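Local coordinates for protein iron transport multicopper oxidase FET3 (Saccharomyces cerevisiae, PDB 1ZPU) that oxidises ferrous iron to ferric iron for high-affinity uptake, using four copper ions to reduce dioxygen to water, and also oxidises cuprous ions, at residues H3-T8 against D42-Y47; T57-H62 against M89-T94; F256-L261 against L268-T273. One frame throughout, in Å; residues are numbered along the deposited sequence.

Interaction 1 (H3-T8 against D42-Y47); sequences HTFNWT and DRVQIY. With NAG (2-acetamido-2-deoxy-beta-D-glucopyranose), chain B; NAG (2-acetamido-2-deoxy-beta-D-glucopyranose), chain K.
Gln45 and Thr4 meet on one face of two parallel strands. Gln45 CB lies 3.9 Å from Thr4 OG1. Gln45 CG stands anti to the carbonyl carbon (chi1 -57°), and from there the extended chain carries the amide past Thr4 to a glycan. Gln45 CD lies 3.7 Å from O7 of the NAG on Asn92. At the tip, Gln45 OE1 takes a weak hydrogen bond from Thr4 OG1, and Gln45 NE2 lies 3.3 Å from C1 of the same NAG. The Tyr47 ring receives Thr4 CG2 at its edge, 3.8 Å from CE1. The acetamido group of the NAG on Asn6 covers one face of that ring. Strands 2-14 and 43-49 are the middle pair of a four-stranded sheet in the first cupredoxin-like domain. Five backbone hydrogen bonds join the segments, from His3 N-Arg43 O to Trp7 N-Tyr47 O. The opposite face is mostly apolar. Ile46 CG2 packs on the six-membered ring of Trp7, 3.6 Å from CE3. Phe5 CD1 touches Ile46 CG1 at 4.0 Å. His3 NE2 donates to Asp42 OD2 over 3.1 Å. The acceptor lies near the imidazole plane, but the donor sits above the carboxylate plane. Asn39 N also binds Asp42 OD2.

Interaction 2 (T57-H62 against M89-T94); sequences TSMHFH and MLYNFT. With CU1 (copper (I) ion), chain C; CU1 (copper (I) ion), chain D; NAG (2-acetamido-2-deoxy-beta-D-glucopyranose), chain K.
Phe61 has CE2 of Phe93 over one face of its ring. Phe93 CE2 comes within 3.8 Å of Phe61 CE1, and the two planes are inclined at 47°. CG of Phe93 lies between the backbone N and the carbonyl carbon (chi1 62°), which brings the ring in toward Phe61. The same CE1 of Phe61 also touches Tyr91, 3.9 Å from CD2. Here the geometry is edge-to-face: the edge of Phe61 is turned to the face of Tyr91, with centroids 5.6 Å apart. The three rings form one aromatic cluster.

The far end of Tyr91 meets the backbone of the other segment. Its OH accepts a hydrogen bond from Met59 N at 3.1 Å. It is also hydrogen-bonded to Gln80 OE1, so the buried hydroxyl has two partners. Met59 CB rests 4.0 Å from Tyr91 CE1 and adds an apolar contact. Tyr104 of strand 100-105 packs on both Met59 and Phe61.

The histidines between and beyond these residues turn to the metals. His60 NE2 binds one copper at 2.1 Å, a site shared with His395. His62 ND1 binds a second copper at 1.9 Å, shared with His105 and His464. Met59 and Phe61 thus face the domain interior, while His60 and His62 serve the copper cluster. This alternating His-X-His pattern is characteristic of the multicopper oxidases, in which it supplies ligands to the type 2 and type 3 copper sites.

Interaction 3 (F256-L261 against L268-T273); sequences FDDTML and LQLNAT. With NAG (2-acetamido-2-deoxy-beta-D-glucopyranose), chain L; MAN (alpha-D-mannopyranose), chain H.
Phe256 and Leu270 are joined by one backbone hydrogen bond, from Phe256 N to Leu270 O. It measures 2.9 Å and is almost straight, with an angle of 177° at the hydrogen. Beyond it the chain of 256-261 turns through a short 3-10 segment, 258-260. Segment 268-273 returns as loop and becomes strand at Asn271.

The Phe256 ring carries much of the contact. Leu270 O, already bound to Phe256 N, also lies in the ring plane at the edge, 3.3 Å from CD1. Farther out, CE1 of Phe256 comes 3.9 Å from Leu268 CD1, and the two side chains meet tip to tip. Leu268 CD2 lies over one face of the ring, toward the rim. Leu268 CD2 also meets Leu261 CD1 at 3.9 Å, again tip to tip. CG of Leu268 is anti to the backbone N (chi1 173°), which carries the branch point toward Phe256 and Leu261. An alanine in place of Phe256 would probably open a gap beside Leu268 and leave its methyl groups without their aromatic partner. Leu270 packs differently. Its CD2 approaches Phe256 CB at 4.2 Å. Its CD1 touches Asp258 OD1 at 3.5 Å, where the two side chains cross at about a right angle.

Sugars border this turn. Gln269 N donates a hydrogen bond of 2.9 Å to O3 of a mannose, which is also bound by Gln168 O and Asn169 OD1. Asn271 ND2 carries an N-linked NAG.

The contact closes the connection between strands 250-256 and 271-277, antiparallel neighbours in one sheet of the second cupredoxin-like domain. Phe256 also packs on Leu170 of strand 169-172, which belongs to the other sheet of that domain.

Interactions 1 and 2 adjoin in the first domain, their centres 9 Å apart. Strand 43-49 lies between strands 2-14 and 88-94, and Ile46 O probably accepts a hydrogen bond from Tyr91 N at 2.8 Å. Ile46 also packs against Phe61, so the sheet of interaction 1 meets the aromatic cluster of interaction 2. Interaction 2 reaches the copper cluster directly, while the side chain of Ile46 is about 10 Å from that of His60. The NAG on Asn92 borders both contacts. Interaction 3 is separate, in the second domain, with its centre 32 Å from that of interaction 2. Its Leu261 side chain is about 10 Å from that of His468, a type 1 copper ligand.

Interaction 1 (H3-T8 against D42-Y47)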
loop_
_atom_site.group_PDB
_atom_site.type_symbol
_atom_site.label_atom_id
_atom_site.label_comp_id
_atom_site.label_asym_id
_atom_site.label_seq_id
_atom_site.Cartn_x
_atom_site.Cartn_y
_atom_site.Cartn_z
ATOM N N HIS A 3 23.113 -2.732 -6.647
ATOM C CA HIS A 3 22.757 -1.370 -7.004
ATOM C C HIS A 3 22.765 -0.513 -5.756
ATOM O O HIS A 3 21.990 -0.750 -4.827
ATOM C CB HIS A 3 21.361 -1.306 -7.627
ATOM C CG HIS A 3 21.142 -2.283 -8.738
ATOM N ND1 HIS A 3 21.282 -1.941 -10.065
ATOM C CD2 HIS A 3 20.789 -3.592 -8.720
ATOM C CE1 HIS A 3 21.015 -2.995 -10.817
ATOM N NE2 HIS A 3 20.718 -4.010 -10.025
ATOM N N THR A 4 23.636 0.489 -5.742
ATOM C CA THR A 4 23.758 1.383 -4.603
ATOM C C THR A 4 23.262 2.770 -4.964
ATOM O O THR A 4 23.672 3.336 -5.970
ATOM C CB THR A 4 25.198 1.434 -4.110
ATOM O OG1 THR A 4 25.577 0.113 -3.731
ATOM C CG2 THR A 4 25.345 2.369 -2.906
ATOM N N PHE A 5 22.365 3.296 -4.138
ATOM C CA PHE A 5 21.800 4.626 -4.325
ATOM C C PHE A 5 22.117 5.528 -3.148
ATOM O O PHE A 5 22.106 5.095 -2.000
ATOM C CB PHE A 5 20.277 4.551 -4.466
ATOM C CG PHE A 5 19.819 3.804 -5.675
ATOM C CD1 PHE A 5 19.581 2.433 -5.614
ATOM C CD2 PHE A 5 19.625 4.462 -6.885
ATOM C CE1 PHE A 5 19.165 1.728 -6.756
ATOM C CE2 PHE A 5 19.204 3.766 -8.020
ATOM C CZ PHE A 5 18.976 2.400 -7.956
ATOM N N ASN A 6 22.394 6.790 -3.433
ATOM C CA ASN A 6 22.481 7.772 -2.382
ATOM C C ASN A 6 21.422 8.855 -2.550
ATOM O O ASN A 6 21.555 9.749 -3.386
ATOM C CB ASN A 6 23.869 8.374 -2.273
ATOM C CG ASN A 6 23.921 9.472 -1.239
ATOM O OD1 ASN A 6 23.233 9.412 -0.207
ATOM N ND2 ASN A 6 24.678 10.513 -1.535
ATOM N N TRP A 7 20.366 8.764 -1.743
ATOM C CA TRP A 7 19.235 9.683 -1.837
ATOM C C TRP A 7 19.020 10.516 -0.596
ATOM O O TRP A 7 18.998 9.997 0.519
ATOM C CB TRP A 7 17.948 8.932 -2.086
ATOM C CG TRP A 7 17.896 8.173 -3.336
ATOM C CD1 TRP A 7 18.654 8.356 -4.442
ATOM C CD2 TRP A 7 16.989 7.119 -3.633
ATOM N NE1 TRP A 7 18.294 7.459 -5.408
ATOM C CE2 TRP A 7 17.272 6.684 -4.932
ATOM C CE3 TRP A 7 15.963 6.491 -2.916
ATOM C CZ2 TRP A 7 16.566 5.641 -5.542
ATOM C CZ3 TRP A 7 15.259 5.449 -3.520
ATOM C CH2 TRP A 7 15.561 5.043 -4.822
ATOM N N THR A 8 18.818 11.810 -0.817
ATOM C CA THR A 8 18.564 12.767 0.256
ATOM C C THR A 8 17.226 13.474 0.048
ATOM O O THR A 8 16.976 14.069 -1.012
ATOM C CB THR A 8 19.683 13.819 0.343
ATOM O OG1 THR A 8 20.932 13.156 0.553
ATOM C CG2 THR A 8 19.407 14.785 1.469
ATOM N N ASP A 42 19.073 -9.736 -7.303
ATOM C CA ASP A 42 20.009 -8.622 -7.119
ATOM C C ASP A 42 19.971 -8.052 -5.697
ATOM O O ASP A 42 18.999 -8.246 -4.958
ATOM C CB ASP A 42 19.762 -7.513 -8.149
ATOM C CG ASP A 42 20.362 -7.829 -9.514
ATOM O OD1 ASP A 42 21.039 -8.870 -9.651
ATOM O OD2 ASP A 42 20.167 -7.024 -10.453
ATOM N N ARG A 43 21.046 -7.370 -5.320
ATOM C CA ARG A 43 21.112 -6.673 -4.045
ATOM C C ARG A 43 20.841 -5.187 -4.266
ATOM O O ARG A 43 21.386 -4.577 -5.175
ATOM C CB ARG A 43 22.474 -6.881 -3.376
ATOM C CG ARG A 43 22.595 -6.217 -2.011
ATOM C CD ARG A 43 23.872 -6.600 -1.273
ATOM N NE ARG A 43 23.910 -8.014 -0.902
ATOM C CZ ARG A 43 23.266 -8.549 0.131
ATOM N NH1 ARG A 43 22.517 -7.793 0.920
ATOM N NH2 ARG A 43 23.377 -9.848 0.378
ATOM N N VAL A 44 19.982 -4.616 -3.431
ATOM C CA VAL A 44 19.696 -3.182 -3.475
ATOM C C VAL A 44 20.166 -2.542 -2.180
ATOM O O VAL A 44 19.762 -2.957 -1.092
ATOM C CB VAL A 44 18.177 -2.872 -3.700
ATOM C CG1 VAL A 44 17.935 -1.374 -3.772
ATOM C CG2 VAL A 44 17.653 -3.533 -4.972
ATOM N N GLN A 45 21.027 -1.541 -2.313
ATOM C CA GLN A 45 21.548 -0.795 -1.167
ATOM C C GLN A 45 21.243 0.703 -1.280
ATOM O O GLN A 45 21.915 1.422 -2.013
ATOM C CB GLN A 45 23.048 -1.020 -1.030
ATOM C CG GLN A 45 23.444 -2.486 -0.902
ATOM C CD GLN A 45 24.951 -2.679 -0.810
ATOM O OE1 GLN A 45 25.716 -1.880 -1.332
ATOM N NE2 GLN A 45 25.377 -3.745 -0.154
ATOM N N ILE A 46 20.230 1.163 -0.550
ATOM C CA ILE A 46 19.856 2.570 -0.563
ATOM C C ILE A 46 20.288 3.279 0.718
ATOM O O ILE A 46 19.883 2.903 1.816
ATOM C CB ILE A 46 18.334 2.763 -0.801
ATOM C CG1 ILE A 46 17.896 1.961 -2.021
ATOM C CG2 ILE A 46 18.002 4.235 -1.006
ATOM C CD1 ILE A 46 16.458 1.799 -2.149
ATOM N N TYR A 47 21.133 4.294 0.561
ATOM C CA TYR A 47 21.470 5.196 1.646
ATOM C C TYR A 47 20.463 6.326 1.633
ATOM O O TYR A 47 20.565 7.238 0.810
ATOM C CB TYR A 47 22.865 5.788 1.447
ATOM C CG TYR A 47 23.970 4.803 1.680
ATOM C CD1 TYR A 47 24.559 4.124 0.614
ATOM C CD2 TYR A 47 24.436 4.541 2.969
ATOM C CE1 TYR A 47 25.589 3.204 0.830
ATOM C CE2 TYR A 47 25.454 3.631 3.184
ATOM C CZ TYR A 47 26.028 2.965 2.112
ATOM O OH TYR A 47 27.041 2.058 2.323
HETATM C C1 NAG B . 25.884 10.601 -0.754
HETATM C C2 NAG B . 26.800 9.986 0.316
HETATM C C3 NAG B . 27.502 10.999 1.261
HETATM C C4 NAG B . 27.735 12.383 0.642
HETATM C C5 NAG B . 26.524 12.743 -0.212
HETATM C C6 NAG B . 26.581 14.141 -0.827
HETATM C C7 NAG B . 26.615 7.983 1.739
HETATM C C8 NAG B . 26.133 7.721 3.145
HETATM N N2 NAG B . 26.048 9.019 1.102
HETATM O O3 NAG B . 28.736 10.467 1.715
HETATM O O4 NAG B . 27.920 13.358 1.641
HETATM O O5 NAG B . 26.494 11.768 -1.226
HETATM O O6 NAG B . 25.263 14.643 -0.902
HETATM O O7 NAG B . 27.479 7.262 1.222
HETATM C C1 NAG K . 24.876 -5.102 2.848
HETATM C C2 NAG K . 26.134 -4.883 3.694
HETATM C C3 NAG K . 27.155 -5.958 3.351
HETATM C C4 NAG K . 26.535 -7.328 3.586
HETATM C C5 NAG K . 25.107 -7.463 3.042
HETATM C C6 NAG K . 24.417 -8.679 3.662
HETATM C C7 NAG K . 27.322 -2.857 2.762
HETATM C C8 NAG K . 28.687 -3.320 2.306
HETATM N N2 NAG K . 26.696 -3.531 3.723
HETATM O O3 NAG K . 28.284 -5.830 4.197
HETATM O O4 NAG K . 27.376 -8.304 3.013
HETATM O O5 NAG K . 24.309 -6.316 3.302
HETATM O O6 NAG K . 24.788 -8.812 5.020
HETATM O O7 NAG K . 26.823 -1.849 2.277
#

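Interaction 2 (T57-H62 against M89-T94)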
loop_
_atom_site.group_PDB
_atom_site.type_symbol
_atom_site.label_atom_id
_atom_site.label_comp_id
_atom_site.label_asym_id
_atom_site.label_seq_id
_atom_site.Cartn_x
_atom_site.Cartn_y
_atom_site.Cartn_z
ATOM N N THR A 57 11.689 10.476 8.710
ATOM C CA THR A 57 11.412 9.758 7.449
ATOM C C THR A 57 11.561 8.251 7.584
ATOM O O THR A 57 12.067 7.753 8.584
ATOM C CB THR A 57 12.327 10.179 6.258
ATOM O OG1 THR A 57 13.011 11.405 6.544
ATOM C CG2 THR A 57 11.517 10.308 4.984
ATOM N N SER A 58 11.115 7.539 6.553
ATOM C CA SER A 58 11.352 6.114 6.426
ATOM C C SER A 58 11.080 5.797 4.984
ATOM O O SER A 58 10.555 6.647 4.267
ATOM C CB SER A 58 10.394 5.336 7.304
ATOM O OG SER A 58 9.077 5.796 7.101
ATOM N N MET A 59 11.437 4.587 4.555
ATOM C CA MET A 59 11.121 4.131 3.204
ATOM C C MET A 59 10.752 2.680 3.261
ATOM O O MET A 59 11.486 1.871 3.829
ATOM C CB MET A 59 12.315 4.313 2.269
ATOM C CG MET A 59 12.017 4.035 0.799
ATOM S SD MET A 59 13.070 5.008 -0.305
ATOM C CE MET A 59 14.665 4.377 0.171
ATOM N N HIS A 60 9.605 2.363 2.670
ATOM C CA HIS A 60 9.095 1.009 2.627
ATOM C C HIS A 60 9.032 0.561 1.182
ATOM O O HIS A 60 8.630 1.325 0.320
ATOM C CB HIS A 60 7.702 0.973 3.237
ATOM C CG HIS A 60 6.938 -0.281 2.933
ATOM N ND1 HIS A 60 7.451 -1.539 3.159
ATOM C CD2 HIS A 60 5.690 -0.468 2.451
ATOM C CE1 HIS A 60 6.562 -2.446 2.807
ATOM N NE2 HIS A 60 5.483 -1.823 2.381
ATOM N N PHE A 61 9.422 -0.681 0.920
ATOM C CA PHE A 61 9.388 -1.233 -0.425
ATOM C C PHE A 61 8.218 -2.195 -0.566
ATOM O O PHE A 61 8.281 -3.348 -0.145
ATOM C CB PHE A 61 10.738 -1.843 -0.767
ATOM C CG PHE A 61 11.868 -0.911 -0.492
ATOM C CD1 PHE A 61 12.444 -0.848 0.792
ATOM C CD2 PHE A 61 12.312 -0.034 -1.475
ATOM C CE1 PHE A 61 13.458 0.047 1.070
ATOM C CE2 PHE A 61 13.333 0.871 -1.199
ATOM C CZ PHE A 61 13.907 0.908 0.070
ATOM N N HIS A 62 7.143 -1.676 -1.149
ATOM C CA HIS A 62 5.831 -2.295 -1.109
ATOM C C HIS A 62 5.794 -3.590 -1.880
ATOM O O HIS A 62 5.977 -3.602 -3.101
ATOM C CB HIS A 62 4.793 -1.345 -1.698
ATOM C CG HIS A 62 3.390 -1.835 -1.555
ATOM N ND1 HIS A 62 2.451 -1.181 -0.791
ATOM C CD2 HIS A 62 2.771 -2.928 -2.066
ATOM C CE1 HIS A 62 1.312 -1.847 -0.842
ATOM N NE2 HIS A 62 1.479 -2.913 -1.602
ATOM N N MET A 89 19.921 6.228 6.983
ATOM C CA MET A 89 19.681 4.803 7.129
ATOM C C MET A 89 20.048 4.050 5.848
ATOM O O MET A 89 19.764 4.511 4.740
ATOM C CB MET A 89 18.246 4.531 7.592
ATOM C CG MET A 89 17.752 3.100 7.370
ATOM S SD MET A 89 16.589 2.429 8.583
ATOM C CE MET A 89 15.673 3.863 9.084
ATOM N N LEU A 90 20.718 2.913 6.013
ATOM C CA LEU A 90 21.049 2.057 4.895
ATOM C C LEU A 90 20.045 0.925 4.799
ATOM O O LEU A 90 19.908 0.125 5.721
ATOM C CB LEU A 90 22.475 1.521 5.017
ATOM C CG LEU A 90 22.907 0.446 4.013
ATOM C CD1 LEU A 90 22.847 0.928 2.553
ATOM C CD2 LEU A 90 24.284 -0.047 4.361
ATOM N N TYR A 91 19.331 0.887 3.682
ATOM C CA TYR A 91 18.429 -0.209 3.363
ATOM C C TYR A 91 19.191 -1.185 2.471
ATOM O O TYR A 91 19.543 -0.855 1.344
ATOM C CB TYR A 91 17.155 0.324 2.680
ATOM C CG TYR A 91 16.240 1.099 3.615
ATOM C CD1 TYR A 91 16.281 2.490 3.677
ATOM C CD2 TYR A 91 15.341 0.435 4.449
ATOM C CE1 TYR A 91 15.444 3.209 4.550
ATOM C CE2 TYR A 91 14.496 1.138 5.321
ATOM C CZ TYR A 91 14.553 2.526 5.370
ATOM O OH TYR A 91 13.716 3.214 6.235
ATOM N N ASN A 92 19.455 -2.377 2.992
ATOM C CA ASN A 92 20.339 -3.331 2.349
ATOM C C ASN A 92 19.649 -4.674 2.311
ATOM O O ASN A 92 19.530 -5.342 3.331
ATOM C CB ASN A 92 21.633 -3.413 3.154
ATOM C CG ASN A 92 22.734 -4.189 2.456
ATOM O OD1 ASN A 92 22.491 -4.942 1.503
ATOM N ND2 ASN A 92 23.968 -3.987 2.933
ATOM N N PHE A 93 19.176 -5.060 1.133
ATOM C CA PHE A 93 18.372 -6.269 0.989
ATOM C C PHE A 93 18.508 -6.890 -0.388
ATOM O O PHE A 93 18.849 -6.214 -1.352
ATOM C CB PHE A 93 16.898 -5.990 1.303
ATOM C CG PHE A 93 16.247 -4.994 0.380
ATOM C CD1 PHE A 93 15.546 -5.416 -0.742
ATOM C CD2 PHE A 93 16.311 -3.636 0.643
ATOM C CE1 PHE A 93 14.926 -4.494 -1.598
ATOM C CE2 PHE A 93 15.695 -2.712 -0.212
ATOM C CZ PHE A 93 15.003 -3.143 -1.330
ATOM N N THR A 94 18.241 -8.188 -0.466
ATOM C CA THR A 94 18.235 -8.903 -1.736
ATOM C C THR A 94 16.799 -9.089 -2.176
ATOM O O THR A 94 15.864 -8.782 -1.431
ATOM C CB THR A 94 18.880 -10.273 -1.620
ATOM O OG1 THR A 94 19.386 -10.443 -0.295
ATOM C CG2 THR A 94 20.012 -10.410 -2.609
HETATM CU CU CU1 C . 3.911 -3.093 1.903
HETATM CU CU CU1 D . 2.628 0.424 0.299
HETATM C C1 NAG K . 24.876 -5.102 2.848
HETATM C C2 NAG K . 26.134 -4.883 3.694
HETATM C C3 NAG K . 27.155 -5.958 3.351
HETATM C C4 NAG K . 26.535 -7.328 3.586
HETATM C C5 NAG K . 25.107 -7.463 3.042
HETATM C C6 NAG K . 24.417 -8.679 3.662
HETATM C C7 NAG K . 27.322 -2.857 2.762
HETATM C C8 NAG K . 28.687 -3.320 2.306
HETATM N N2 NAG K . 26.696 -3.531 3.723
HETATM O O3 NAG K . 28.284 -5.830 4.197
HETATM O O4 NAG K . 27.376 -8.304 3.013
HETATM O O5 NAG K . 24.309 -6.316 3.302
HETATM O O6 NAG K . 24.788 -8.812 5.020
HETATM O O7 NAG K . 26.823 -1.849 2.277
#

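Interaction 3 (F256-L261 against L268-T273)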
loop_
_atom_site.group_PDB
_atom_site.type_symbol
_atom_site.label_atom_id
_atom_site.label_comp_id
_atom_site.label_asym_id
_atom_site.label_seq_id
_atom_site.Cartn_x
_atom_site.Cartn_y
_atom_site.Cartn_z
ATOM N N PHE A 256 -12.073 9.367 -10.846
ATOM C CA PHE A 256 -12.212 9.246 -9.396
ATOM C C PHE A 256 -13.259 8.190 -9.055
ATOM O O PHE A 256 -14.269 8.054 -9.763
ATOM C CB PHE A 256 -12.756 10.547 -8.819
ATOM C CG PHE A 256 -11.723 11.502 -8.309
ATOM C CD1 PHE A 256 -11.251 12.527 -9.113
ATOM C CD2 PHE A 256 -11.301 11.438 -6.983
ATOM C CE1 PHE A 256 -10.333 13.424 -8.628
ATOM C CE2 PHE A 256 -10.385 12.337 -6.478
ATOM C CZ PHE A 256 -9.890 13.331 -7.296
ATOM N N ASP A 257 -13.048 7.463 -7.962
ATOM C CA ASP A 257 -14.142 6.759 -7.299
ATOM C C ASP A 257 -14.746 7.719 -6.270
ATOM O O ASP A 257 -14.333 7.752 -5.104
ATOM C CB ASP A 257 -13.623 5.504 -6.626
ATOM C CG ASP A 257 -14.688 4.765 -5.850
ATOM O OD1 ASP A 257 -14.354 3.679 -5.333
ATOM O OD2 ASP A 257 -15.843 5.250 -5.742
ATOM N N ASP A 258 -15.713 8.518 -6.704
ATOM C CA ASP A 258 -16.165 9.648 -5.894
ATOM C C ASP A 258 -16.992 9.194 -4.692
ATOM O O ASP A 258 -17.280 9.961 -3.777
ATOM C CB ASP A 258 -16.916 10.664 -6.760
ATOM C CG ASP A 258 -18.049 10.038 -7.536
ATOM O OD1 ASP A 258 -18.188 10.344 -8.742
ATOM O OD2 ASP A 258 -18.792 9.228 -6.944
ATOM N N THR A 259 -17.369 7.928 -4.723
ATOM C CA THR A 259 -17.937 7.215 -3.591
ATOM C C THR A 259 -17.130 7.440 -2.305
ATOM O O THR A 259 -17.689 7.579 -1.217
ATOM C CB THR A 259 -17.981 5.733 -3.978
ATOM O OG1 THR A 259 -19.246 5.485 -4.576
ATOM C CG2 THR A 259 -17.705 4.758 -2.793
ATOM N N MET A 260 -15.813 7.497 -2.448
ATOM C CA MET A 260 -14.914 7.582 -1.311
ATOM C C MET A 260 -14.809 8.999 -0.788
ATOM O O MET A 260 -14.316 9.214 0.319
ATOM C CB MET A 260 -13.537 7.033 -1.695
ATOM C CG MET A 260 -13.638 5.620 -2.244
ATOM S SD MET A 260 -12.103 4.888 -2.787
ATOM C CE MET A 260 -11.213 4.621 -1.246
ATOM N N LEU A 261 -15.291 9.949 -1.585
ATOM C CA LEU A 261 -15.209 11.362 -1.252
ATOM C C LEU A 261 -16.357 11.750 -0.342
ATOM O O LEU A 261 -17.496 11.365 -0.590
ATOM C CB LEU A 261 -15.230 12.206 -2.523
ATOM C CG LEU A 261 -14.032 12.096 -3.481
ATOM C CD1 LEU A 261 -14.195 13.084 -4.627
ATOM C CD2 LEU A 261 -12.693 12.328 -2.773
ATOM N N LEU A 268 -14.431 20.242 -9.030
ATOM C CA LEU A 268 -13.478 19.128 -9.115
ATOM C C LEU A 268 -13.664 18.309 -10.382
ATOM O O LEU A 268 -14.719 17.708 -10.595
ATOM C CB LEU A 268 -13.573 18.196 -7.901
ATOM C CG LEU A 268 -12.757 16.899 -7.945
ATOM C CD1 LEU A 268 -11.282 17.178 -8.169
ATOM C CD2 LEU A 268 -12.954 16.100 -6.675
ATOM N N GLN A 269 -12.621 18.288 -11.209
ATOM C CA GLN A 269 -12.598 17.432 -12.390
ATOM C C GLN A 269 -12.554 15.980 -11.952
ATOM O O GLN A 269 -11.514 15.481 -11.539
ATOM C CB GLN A 269 -11.410 17.774 -13.294
ATOM C CG GLN A 269 -11.554 19.117 -14.001
ATOM C CD GLN A 269 -12.795 19.182 -14.908
ATOM O OE1 GLN A 269 -12.962 18.356 -15.819
ATOM N NE2 GLN A 269 -13.667 20.158 -14.659
ATOM N N LEU A 270 -13.701 15.314 -12.007
ATOM C CA LEU A 270 -13.790 13.938 -11.546
ATOM C C LEU A 270 -13.097 12.987 -12.506
ATOM O O LEU A 270 -12.542 11.947 -12.088
ATOM C CB LEU A 270 -15.240 13.520 -11.356
ATOM C CG LEU A 270 -16.018 14.094 -10.180
ATOM C CD1 LEU A 270 -17.403 13.453 -10.141
ATOM C CD2 LEU A 270 -15.262 13.913 -8.856
ATOM N N ASN A 271 -13.121 13.326 -13.790
ATOM C CA ASN A 271 -12.440 12.476 -14.758
ATOM C C ASN A 271 -11.423 13.204 -15.612
ATOM O O ASN A 271 -11.672 14.287 -16.067
ATOM C CB ASN A 271 -13.409 11.557 -15.545
ATOM C CG ASN A 271 -14.705 12.220 -15.908
ATOM O OD1 ASN A 271 -14.703 13.198 -16.629
ATOM N ND2 ASN A 271 -15.829 11.674 -15.432
ATOM N N ALA A 272 -10.256 12.604 -15.782
ATOM C CA ALA A 272 -9.117 13.248 -16.422
ATOM C C ALA A 272 -8.700 12.517 -17.698
ATOM O O ALA A 272 -8.680 11.285 -17.738
ATOM C CB ALA A 272 -7.973 13.314 -15.473
ATOM N N THR A 273 -8.378 13.284 -18.740
ATOM C CA THR A 273 -8.020 12.724 -20.045
ATOM C C THR A 273 -6.534 12.896 -20.341
ATOM O O THR A 273 -5.989 13.997 -20.234
ATOM C CB THR A 273 -8.796 13.395 -21.227
ATOM O OG1 THR A 273 -10.209 13.406 -20.984
ATOM C CG2 THR A 273 -8.504 12.699 -22.533
HETATM C C1 NAG L . -16.973 11.709 -16.355
HETATM C C2 NAG L . -17.953 12.696 -16.977
HETATM C C3 NAG L . -19.406 12.203 -16.994
HETATM C C4 NAG L . -19.526 10.872 -17.701
HETATM C C5 NAG L . -18.576 9.940 -16.950
HETATM C C6 NAG L . -18.572 8.548 -17.576
HETATM C C7 NAG L . -17.821 15.130 -16.938
HETATM C C8 NAG L . -17.231 15.175 -18.320
HETATM N N2 NAG L . -17.874 13.958 -16.289
HETATM O O3 NAG L . -20.239 13.094 -17.699
HETATM O O4 NAG L . -20.887 10.485 -17.644
HETATM O O5 NAG L . -17.228 10.439 -16.939
HETATM O O6 NAG L . -17.959 8.618 -18.843
HETATM O O7 NAG L . -18.240 16.181 -16.452
HETATM C C1 MAN H . -9.623 23.491 -11.531
HETATM C C2 MAN H . -9.764 22.013 -11.876
HETATM C C3 MAN H . -10.231 21.205 -10.674
HETATM C C4 MAN H . -9.376 21.532 -9.459
HETATM C C5 MAN H . -9.385 23.021 -9.188
HETATM C C6 MAN H . -8.465 23.330 -8.023
HETATM O O2 MAN H . -8.511 21.517 -12.260
HETATM O O3 MAN H . -10.121 19.825 -10.944
HETATM O O4 MAN H . -9.861 20.854 -8.333
HETATM O O5 MAN H . -8.892 23.682 -10.333
HETATM O O6 MAN H . -8.388 24.732 -7.906
#